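PDB 2IVF: ethylbenzene dehydrogenase alpha-subunit from Aromatoleum aromaticum, which belongs to the molybdopterin oxidoreductase family and, as modelled, binds a molybdenum atom, an iron/sulfur cluster and the ligands MGD and MD1. Local coordinates for residues Y656-M661 / L734-C739; L650-Y655 / R685-A690. One frame throughout, in Å; residues are numbered along the deposited sequence.

Contact 1: residues Y656-M661 / L734-C739. With MD1 (phosphoric acid 4-(2-amino-4-oxo-3,4,5,6,-tetrahydro-pteridin-6-yl)-2-hydroxy-3,4-dimercapto-but-3-en-yl ester guanylate ester), chain N.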
loop_
_atom_site.group_PDB
_atom_site.type_symbol
_atom_site.label_atom_id
_atom_site.label_comp_id
_atom_site.label_asym_id
_atom_site.label_seq_id
_atom_site.Cartn_x
_atom_site.Cartn_y
_atom_site.Cartn_z
ATOM N N TYR A 656 -7.432 16.520 -3.182
ATOM C CA TYR A 656 -8.566 16.858 -4.071
ATOM C C TYR A 656 -9.373 18.031 -3.568
ATOM O O TYR A 656 -10.290 18.505 -4.263
ATOM C CB TYR A 656 -9.569 15.732 -4.290
ATOM C CG TYR A 656 -9.097 14.355 -4.683
ATOM C CD1 TYR A 656 -7.820 14.120 -5.204
ATOM C CD2 TYR A 656 -9.976 13.275 -4.556
ATOM C CE1 TYR A 656 -7.416 12.833 -5.546
ATOM C CE2 TYR A 656 -9.603 12.004 -4.879
ATOM C CZ TYR A 656 -8.315 11.773 -5.405
ATOM O OH TYR A 656 -7.946 10.507 -5.748
ATOM N N GLU A 657 -9.057 18.518 -2.379
ATOM C CA GLU A 657 -9.868 19.565 -1.713
ATOM C C GLU A 657 -9.112 20.879 -1.580
ATOM O O GLU A 657 -9.589 21.836 -0.945
ATOM C CB GLU A 657 -10.276 19.121 -0.326
ATOM C CG GLU A 657 -11.198 17.904 -0.289
ATOM C CD GLU A 657 -11.566 17.484 1.120
ATOM O OE1 GLU A 657 -10.817 17.829 2.047
ATOM O OE2 GLU A 657 -12.605 16.798 1.297
ATOM N N LYS A 658 -7.918 20.906 -2.175
ATOM C CA LYS A 658 -7.032 22.061 -2.172
ATOM C C LYS A 658 -6.052 21.944 -3.319
ATOM O O LYS A 658 -5.609 20.853 -3.692
ATOM C CB LYS A 658 -6.274 22.154 -0.862
ATOM C CG LYS A 658 -5.332 20.999 -0.605
ATOM C CD LYS A 658 -4.914 20.971 0.905
ATOM C CE LYS A 658 -4.083 19.723 1.105
ATOM N NZ LYS A 658 -3.803 19.441 2.545
ATOM N N HIS A 659 -5.714 23.077 -3.920
ATOM C CA HIS A 659 -4.751 23.039 -5.045
ATOM C C HIS A 659 -3.386 22.634 -4.497
ATOM O O HIS A 659 -2.976 23.082 -3.401
ATOM C CB HIS A 659 -4.618 24.380 -5.696
ATOM C CG HIS A 659 -5.903 24.944 -6.191
ATOM N ND1 HIS A 659 -6.753 25.668 -5.383
ATOM C CD2 HIS A 659 -6.476 24.911 -7.416
ATOM C CE1 HIS A 659 -7.806 26.043 -6.085
ATOM N NE2 HIS A 659 -7.657 25.614 -7.327
ATOM N N GLU A 660 -2.707 21.761 -5.240
ATOM C CA GLU A 660 -1.368 21.314 -4.869
ATOM C C GLU A 660 -0.624 20.783 -6.065
ATOM O O GLU A 660 -1.142 20.718 -7.177
ATOM C CB GLU A 660 -1.471 20.212 -3.789
ATOM C CG GLU A 660 -1.234 20.674 -2.365
ATOM C CD GLU A 660 0.220 21.046 -2.116
ATOM O OE1 GLU A 660 1.040 20.862 -3.041
ATOM O OE2 GLU A 660 0.540 21.519 -1.010
ATOM N N MET A 661 0.630 20.415 -5.824
ATOM C CA MET A 661 1.423 19.764 -6.830
ATOM C C MET A 661 2.164 18.658 -6.125
ATOM O O MET A 661 2.596 18.862 -4.991
ATOM C CB MET A 661 2.434 20.746 -7.336
ATOM C CG MET A 661 3.200 20.325 -8.501
ATOM S SD MET A 661 4.018 21.824 -9.130
ATOM C CE MET A 661 5.032 22.215 -7.747
ATOM N N LEU A 734 -2.202 33.906 0.243
ATOM C CA LEU A 734 -3.267 33.602 1.192
ATOM C C LEU A 734 -3.842 32.198 1.033
ATOM O O LEU A 734 -4.424 31.659 1.973
ATOM C CB LEU A 734 -4.411 34.576 1.017
ATOM C CG LEU A 734 -4.038 36.022 1.341
ATOM C CD1 LEU A 734 -5.212 36.943 1.059
ATOM C CD2 LEU A 734 -3.526 36.127 2.747
ATOM N N THR A 735 -3.718 31.621 -0.160
ATOM C CA THR A 735 -4.357 30.334 -0.453
ATOM C C THR A 735 -3.380 29.418 -1.141
ATOM O O THR A 735 -2.393 29.855 -1.696
ATOM C CB THR A 735 -5.519 30.531 -1.372
ATOM O OG1 THR A 735 -5.012 30.904 -2.658
ATOM C CG2 THR A 735 -6.454 31.643 -0.827
ATOM N N ASN A 736 -3.654 28.132 -1.076
ATOM C CA ASN A 736 -2.917 27.169 -1.867
ATOM C C ASN A 736 -2.801 27.546 -3.325
ATOM O O ASN A 736 -1.741 27.381 -3.891
ATOM C CB ASN A 736 -3.506 25.761 -1.763
ATOM C CG ASN A 736 -3.042 25.023 -0.482
ATOM O OD1 ASN A 736 -2.781 25.659 0.542
ATOM N ND2 ASN A 736 -2.871 23.704 -0.578
ATOM N N GLU A 737 -3.864 28.038 -3.929
ATOM C CA GLU A 737 -3.784 28.377 -5.361
ATOM C C GLU A 737 -2.716 29.468 -5.554
ATOM O O GLU A 737 -1.929 29.411 -6.508
ATOM C CB GLU A 737 -5.126 28.797 -5.983
ATOM C CG GLU A 737 -4.960 28.898 -7.522
ATOM C CD GLU A 737 -6.246 28.902 -8.339
ATOM O OE1 GLU A 737 -7.162 29.660 -7.983
ATOM O OE2 GLU A 737 -6.276 28.136 -9.361
ATOM N N ASP A 738 -2.681 30.444 -4.646
ATOM C CA ASP A 738 -1.682 31.506 -4.685
ATOM C C ASP A 738 -0.285 30.902 -4.660
ATOM O O ASP A 738 0.561 31.249 -5.486
ATOM C CB ASP A 738 -1.807 32.406 -3.478
ATOM C CG ASP A 738 -3.046 33.267 -3.491
ATOM O OD1 ASP A 738 -3.629 33.521 -4.573
ATOM O OD2 ASP A 738 -3.403 33.712 -2.380
ATOM N N CYS A 739 -0.075 29.997 -3.698
ATOM C CA CYS A 739 1.211 29.351 -3.470
ATOM C C CYS A 739 1.617 28.407 -4.624
ATOM O O CYS A 739 2.793 28.335 -4.952
ATOM C CB CYS A 739 1.178 28.572 -2.173
ATOM S SG CYS A 739 1.108 29.673 -0.746
HETATM P PB MD1 N . 4.783 10.321 9.639
HETATM O O3B MD1 N . 3.502 9.552 9.118
HETATM O O1B MD1 N . 5.087 11.382 8.645
HETATM O O2B MD1 N . 4.744 10.579 11.096
HETATM O O3A MD1 N . 5.895 9.203 9.469
HETATM C C10 MD1 N . 6.664 9.040 8.258
HETATM C C11 MD1 N . 7.452 7.761 8.492
HETATM O O11 MD1 N . 6.467 6.699 8.253
HETATM C C12 MD1 N . 8.551 7.629 7.473
HETATM S S12 MD1 N . 8.568 8.557 6.036
HETATM C C13 MD1 N . 9.553 6.704 7.624
HETATM S S13 MD1 N . 10.770 6.493 6.473
HETATM C C14 MD1 N . 9.665 5.835 8.819
HETATM N N15 MD1 N . 9.605 4.424 8.644
HETATM C C16 MD1 N . 9.572 3.573 9.718
HETATM C C15 MD1 N . 9.638 2.217 9.457
HETATM O O14 MD1 N . 9.736 1.777 8.280
HETATM N N17 MD1 N . 9.519 1.420 10.549
HETATM C C17 MD1 N . 9.418 1.944 11.838
HETATM N N16 MD1 N . 9.335 1.069 12.831
HETATM N N18 MD1 N . 9.405 3.269 12.057
HETATM C C20 MD1 N . 9.488 4.074 11.019
HETATM N N8 MD1 N . 9.528 5.415 11.237
HETATM C C7 MD1 N . 9.539 6.417 10.206
HETATM P PA MD1 N . 1.988 9.448 9.653
HETATM O O1A MD1 N . 1.180 9.084 8.449
HETATM O O2A MD1 N . 1.973 8.500 10.789
HETATM O "O5'" MD1 N . 1.592 10.885 10.173
HETATM C "C5'" MD1 N . 1.396 11.884 9.178
HETATM C "C4'" MD1 N . 0.110 12.565 9.408
HETATM O "O4'" MD1 N . -0.034 13.402 8.267
HETATM C "C1'" MD1 N . -1.446 13.514 8.086
HETATM N N9 MD1 N . -1.852 13.982 6.753
HETATM C C4 MD1 N . -2.289 15.210 6.519
HETATM N N3 MD1 N . -2.432 16.253 7.372
HETATM C C2 MD1 N . -2.882 17.425 6.925
HETATM N N2 MD1 N . -3.014 18.483 7.770
HETATM N N1 MD1 N . -3.273 17.511 5.604
HETATM C C6 MD1 N . -3.158 16.494 4.687
HETATM O O6 MD1 N . -3.470 16.699 3.514
HETATM C C5 MD1 N . -2.632 15.281 5.159
HETATM N N7 MD1 N . -2.395 14.090 4.620
HETATM C C8 MD1 N . -1.912 13.316 5.596
HETATM C "C2'" MD1 N . -1.977 12.101 8.311
HETATM O "O2'" MD1 N . -3.370 12.060 8.705
HETATM C "C3'" MD1 N . -1.019 11.528 9.366
HETATM O "O3'" MD1 N . -1.644 11.428 10.672
HETATM O O HOH W 1 -6.552 27.256 -3.020
HETATM O O HOH W 2 -1.293 21.948 1.077
#
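Asn-736, in the first turn of its helix, reaches to the backbone of His-659. Its CB comes first, 3.2 Å from His-659 O. Next, CG sits beside the backbone N and anti to the carbonyl carbon (chi1 -82°), passing the same oxygen at 3.5 Å. ND2 then donates to His-659 O at 2.9 Å; the donor lies nearly along the C=O axis (C=O...N 160°) and the acceptor close to the amide plane. ND2 also packs against the aliphatic stem of Lys-658, 3.7 Å from Lys-658 CG, and gives a second bond to a water that hydrogen-bonds Glu-660 OE2; the carbonyl and the water, one N-H each, probably fix the turn of the amide.

The His-659 ring lies against Glu-737. Glu-737 CB sits over one ring face, offset toward the rim and 3.8 Å from the centroid, a CH-pi contact. Farther out the carboxylate stacks on the ring with planes 21° apart, while Glu-737 OE2 is bonded to Tyr-759 OH. Another water links His-659 ND1 with Glu-737 N, 2.9 Å from each.

Beyond the stem, the extended Lys-658 chain delivers NZ to O6 of MD1 at 2.9 Å; NZ also meets Ala-653 O, Ala-195 O and Glu-687 OE2. Thr-735 and Asp-738 close the helix start as a capping box. The contact thus sets the N-terminal turn of helix 736-749 against edge strand 659-661, which pairs with strand 670-676; Asn-736 and Cys-739 touch Trp-688 of helix 687-704.

Contact 2: residues L650-Y655 / R685-A690. With MD1 (phosphoric acid 4-(2-amino-4-oxo-3,4,5,6,-tetrahydro-pteridin-6-yl)-2-hydroxy-3,4-dimercapto-but-3-en-yl ester guanylate ester), chain N.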
loop_
_atom_site.group_PDB
_atom_site.type_symbol
_atom_site.label_atom_id
_atom_site.label_comp_id
_atom_site.label_asym_id
_atom_site.label_seq_id
_atom_site.Cartn_x
_atom_site.Cartn_y
_atom_site.Cartn_z
ATOM N N LEU A 650 -6.705 21.223 14.623
ATOM C CA LEU A 650 -7.207 22.155 13.616
ATOM C C LEU A 650 -7.505 21.368 12.351
ATOM O O LEU A 650 -6.603 20.676 11.835
ATOM C CB LEU A 650 -6.139 23.167 13.294
ATOM C CG LEU A 650 -5.712 24.058 14.448
ATOM C CD1 LEU A 650 -4.645 24.990 13.956
ATOM C CD2 LEU A 650 -6.904 24.811 15.033
ATOM N N PRO A 651 -8.743 21.416 11.859
ATOM C CA PRO A 651 -9.060 20.535 10.710
ATOM C C PRO A 651 -8.560 21.059 9.364
ATOM O O PRO A 651 -8.759 22.210 9.068
ATOM C CB PRO A 651 -10.582 20.517 10.689
ATOM C CG PRO A 651 -10.980 21.867 11.198
ATOM C CD PRO A 651 -9.908 22.182 12.289
ATOM N N CYS A 652 -7.993 20.177 8.534
ATOM C CA CYS A 652 -7.418 20.563 7.270
ATOM C C CYS A 652 -8.059 19.898 6.064
ATOM O O CYS A 652 -8.676 18.822 6.123
ATOM C CB CYS A 652 -5.914 20.277 7.257
ATOM S SG CYS A 652 -5.085 21.233 8.509
ATOM N N ALA A 653 -7.914 20.609 4.961
ATOM C CA ALA A 653 -8.383 20.159 3.684
ATOM C C ALA A 653 -7.484 18.993 3.265
ATOM O O ALA A 653 -6.295 18.987 3.570
ATOM C CB ALA A 653 -8.317 21.328 2.691
ATOM N N TRP A 654 -8.034 17.984 2.592
ATOM C CA TRP A 654 -7.237 16.822 2.209
ATOM C C TRP A 654 -7.004 16.822 0.683
ATOM O O TRP A 654 -7.243 17.808 -0.002
ATOM C CB TRP A 654 -7.964 15.535 2.661
ATOM C CG TRP A 654 -7.093 14.470 3.221
ATOM C CD1 TRP A 654 -5.736 14.365 3.108
ATOM C CD2 TRP A 654 -7.514 13.341 3.992
ATOM N NE1 TRP A 654 -5.289 13.272 3.769
ATOM C CE2 TRP A 654 -6.356 12.631 4.346
ATOM C CE3 TRP A 654 -8.765 12.875 4.439
ATOM C CZ2 TRP A 654 -6.396 11.455 5.091
ATOM C CZ3 TRP A 654 -8.811 11.693 5.185
ATOM C CH2 TRP A 654 -7.632 11.012 5.516
ATOM N N TYR A 655 -6.573 15.693 0.138
ATOM C CA TYR A 655 -6.251 15.631 -1.296
ATOM C C TYR A 655 -7.541 15.793 -2.076
ATOM O O TYR A 655 -8.609 15.300 -1.667
ATOM C CB TYR A 655 -5.498 14.343 -1.697
ATOM C CG TYR A 655 -4.488 13.912 -0.661
ATOM C CD1 TYR A 655 -3.781 14.849 0.108
ATOM C CD2 TYR A 655 -4.277 12.568 -0.404
ATOM C CE1 TYR A 655 -2.892 14.445 1.067
ATOM C CE2 TYR A 655 -3.398 12.164 0.554
ATOM C CZ TYR A 655 -2.726 13.084 1.282
ATOM O OH TYR A 655 -1.908 12.635 2.225
ATOM N N ARG A 685 -9.581 23.753 6.674
ATOM C CA ARG A 685 -8.834 24.820 6.010
ATOM C C ARG A 685 -7.572 24.266 5.340
ATOM O O ARG A 685 -7.069 23.206 5.718
ATOM C CB ARG A 685 -8.394 25.854 7.025
ATOM C CG ARG A 685 -9.493 26.748 7.533
ATOM C CD ARG A 685 -8.936 27.844 8.349
ATOM N NE ARG A 685 -10.002 28.604 8.997
ATOM C CZ ARG A 685 -10.318 29.852 8.704
ATOM N NH1 ARG A 685 -9.676 30.523 7.752
ATOM N NH2 ARG A 685 -11.306 30.428 9.356
ATOM N N GLU A 686 -7.084 24.973 4.324
ATOM C CA GLU A 686 -5.769 24.670 3.780
ATOM C C GLU A 686 -4.760 25.027 4.840
ATOM O O GLU A 686 -4.951 25.974 5.597
ATOM C CB GLU A 686 -5.476 25.471 2.510
ATOM C CG GLU A 686 -6.528 25.272 1.442
ATOM C CD GLU A 686 -6.449 26.164 0.249
ATOM O OE1 GLU A 686 -6.005 27.359 0.344
ATOM O OE2 GLU A 686 -6.945 25.656 -0.809
ATOM N N GLU A 687 -3.653 24.308 4.868
ATOM C CA GLU A 687 -2.681 24.484 5.956
ATOM C C GLU A 687 -2.022 25.855 5.906
ATOM O O GLU A 687 -1.790 26.494 6.957
ATOM C CB GLU A 687 -1.603 23.386 5.892
ATOM C CG GLU A 687 -2.075 21.946 6.252
ATOM C CD GLU A 687 -2.802 21.274 5.141
ATOM O OE1 GLU A 687 -2.785 21.808 4.017
ATOM O OE2 GLU A 687 -3.377 20.192 5.360
ATOM N N TRP A 688 -1.727 26.341 4.708
ATOM C CA TRP A 688 -1.168 27.704 4.557
ATOM C C TRP A 688 -2.072 28.748 5.211
ATOM O O TRP A 688 -1.602 29.625 5.949
ATOM C CB TRP A 688 -0.958 28.043 3.068
ATOM C CG TRP A 688 -0.312 29.346 2.856
ATOM C CD1 TRP A 688 -0.916 30.584 2.813
ATOM C CD2 TRP A 688 1.074 29.571 2.618
ATOM N NE1 TRP A 688 0.033 31.552 2.624
ATOM C CE2 TRP A 688 1.256 30.953 2.464
ATOM C CE3 TRP A 688 2.186 28.731 2.509
ATOM C CZ2 TRP A 688 2.515 31.525 2.268
ATOM C CZ3 TRP A 688 3.426 29.304 2.262
ATOM C CH2 TRP A 688 3.577 30.679 2.154
ATOM N N ASP A 689 -3.372 28.646 4.926
ATOM C CA ASP A 689 -4.387 29.548 5.475
ATOM C C ASP A 689 -4.491 29.413 7.006
ATOM O O ASP A 689 -4.453 30.416 7.730
ATOM C CB ASP A 689 -5.734 29.242 4.828
ATOM C CG ASP A 689 -6.843 30.044 5.432
ATOM O OD1 ASP A 689 -6.664 31.269 5.594
ATOM O OD2 ASP A 689 -7.877 29.431 5.734
ATOM N N ALA A 690 -4.539 28.166 7.483
ATOM C CA ALA A 690 -4.509 27.845 8.933
ATOM C C ALA A 690 -3.331 28.476 9.633
ATOM O O ALA A 690 -3.512 29.142 10.671
ATOM C CB ALA A 690 -4.478 26.319 9.145
HETATM P PB MD1 N . 4.783 10.321 9.639
HETATM O O3B MD1 N . 3.502 9.552 9.118
HETATM O O1B MD1 N . 5.087 11.382 8.645
HETATM O O2B MD1 N . 4.744 10.579 11.096
HETATM O O3A MD1 N . 5.895 9.203 9.469
HETATM C C10 MD1 N . 6.664 9.040 8.258
HETATM C C11 MD1 N . 7.452 7.761 8.492
HETATM O O11 MD1 N . 6.467 6.699 8.253
HETATM C C12 MD1 N . 8.551 7.629 7.473
HETATM S S12 MD1 N . 8.568 8.557 6.036
HETATM C C13 MD1 N . 9.553 6.704 7.624
HETATM S S13 MD1 N . 10.770 6.493 6.473
HETATM C C14 MD1 N . 9.665 5.835 8.819
HETATM N N15 MD1 N . 9.605 4.424 8.644
HETATM C C16 MD1 N . 9.572 3.573 9.718
HETATM C C15 MD1 N . 9.638 2.217 9.457
HETATM O O14 MD1 N . 9.736 1.777 8.280
HETATM N N17 MD1 N . 9.519 1.420 10.549
HETATM C C17 MD1 N . 9.418 1.944 11.838
HETATM N N16 MD1 N . 9.335 1.069 12.831
HETATM N N18 MD1 N . 9.405 3.269 12.057
HETATM C C20 MD1 N . 9.488 4.074 11.019
HETATM N N8 MD1 N . 9.528 5.415 11.237
HETATM C C7 MD1 N . 9.539 6.417 10.206
HETATM P PA MD1 N . 1.988 9.448 9.653
HETATM O O1A MD1 N . 1.180 9.084 8.449
HETATM O O2A MD1 N . 1.973 8.500 10.789
HETATM O "O5'" MD1 N . 1.592 10.885 10.173
HETATM C "C5'" MD1 N . 1.396 11.884 9.178
HETATM C "C4'" MD1 N . 0.110 12.565 9.408
HETATM O "O4'" MD1 N . -0.034 13.402 8.267
HETATM C "C1'" MD1 N . -1.446 13.514 8.086
HETATM N N9 MD1 N . -1.852 13.982 6.753
HETATM C C4 MD1 N . -2.289 15.210 6.519
HETATM N N3 MD1 N . -2.432 16.253 7.372
HETATM C C2 MD1 N . -2.882 17.425 6.925
HETATM N N2 MD1 N . -3.014 18.483 7.770
HETATM N N1 MD1 N . -3.273 17.511 5.604
HETATM C C6 MD1 N . -3.158 16.494 4.687
HETATM O O6 MD1 N . -3.470 16.699 3.514
HETATM C C5 MD1 N . -2.632 15.281 5.159
HETATM N N7 MD1 N . -2.395 14.090 4.620
HETATM C C8 MD1 N . -1.912 13.316 5.596
HETATM C "C2'" MD1 N . -1.977 12.101 8.311
HETATM O "O2'" MD1 N . -3.370 12.060 8.705
HETATM C "C3'" MD1 N . -1.019 11.528 9.366
HETATM O "O3'" MD1 N . -1.644 11.428 10.672
#
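Arg-685 pairs with the chain at Cys-652 in a single beta bridge just after strand 648-651. Its N donates to Pro-651 O at 3.0 Å, and its O accepts from Ala-653 N at 2.8 Å; the same oxygen takes a CA-H...O contact from Cys-652 CA. The side chain of Arg-685 leaves the bridge, extended from CG to NE, and NH1 forms a salt bridge with Asp-689 OD2 one helical turn on; Trp-163 meets the guanidinium in a cation-pi contact.

Glu-686 is the N-cap residue; its CB points away from 650-655, and OE1 accepts from Asn-736 N. Its backbone N lies near Ala-653 CB.

Glu-687 opens the helix and turns to the ligand. The chain bends at chi2 (79°), which swings CD out of an extended course. OE2 then accepts from both N1 (2.7 Å) and N2 (3.0 Å) of MD1, a forked grip on one oxygen that is also salt-bridged to Lys-658 NZ. The same oxygen lies 3.2 Å from Cys-652 CB, and Cys-652 SG is 3.5 Å from N2 of MD1. Near the other end of the base, Tyr-655 OH, which is bonded to His-194 O, stands 2.8 Å from N7 of MD1, and Trp-654 NE1 is close by.

Farther along, Ala-690 N closes the first turn on Glu-686 O, and Ala-690 packs on Leu-635 of strand 631-636. A carboxylate on N1 and N2 is a familiar way of recognising guanine, here with both donors on the single oxygen OE2, and a loop after a sheet strand and a helix start form the base-binding end of a dinucleotide pocket.

Overall arrangement
Both contacts are largely buried, about 10 Å apart between centres, and both touch MD1. Their segments alternate along the chain: 650-655 runs directly into 656-661, and 685-690 precedes 734-739. Each pairs a strand-end region with the first turn of a helix, but the chemistry differs. Contact 2 is knit by backbone bridging, and its Glu-687 holds the ligand base; contact 1 works through side chains, an amide on a carbonyl, a stacked ring and two waters. Each has partly exposed residues, His-659 and Glu-737 in contact 1, Arg-685 and Glu-686 in contact 2. Lys-658 joins the two, reaching from contact 1 to the loop of contact 2 and to the ligand.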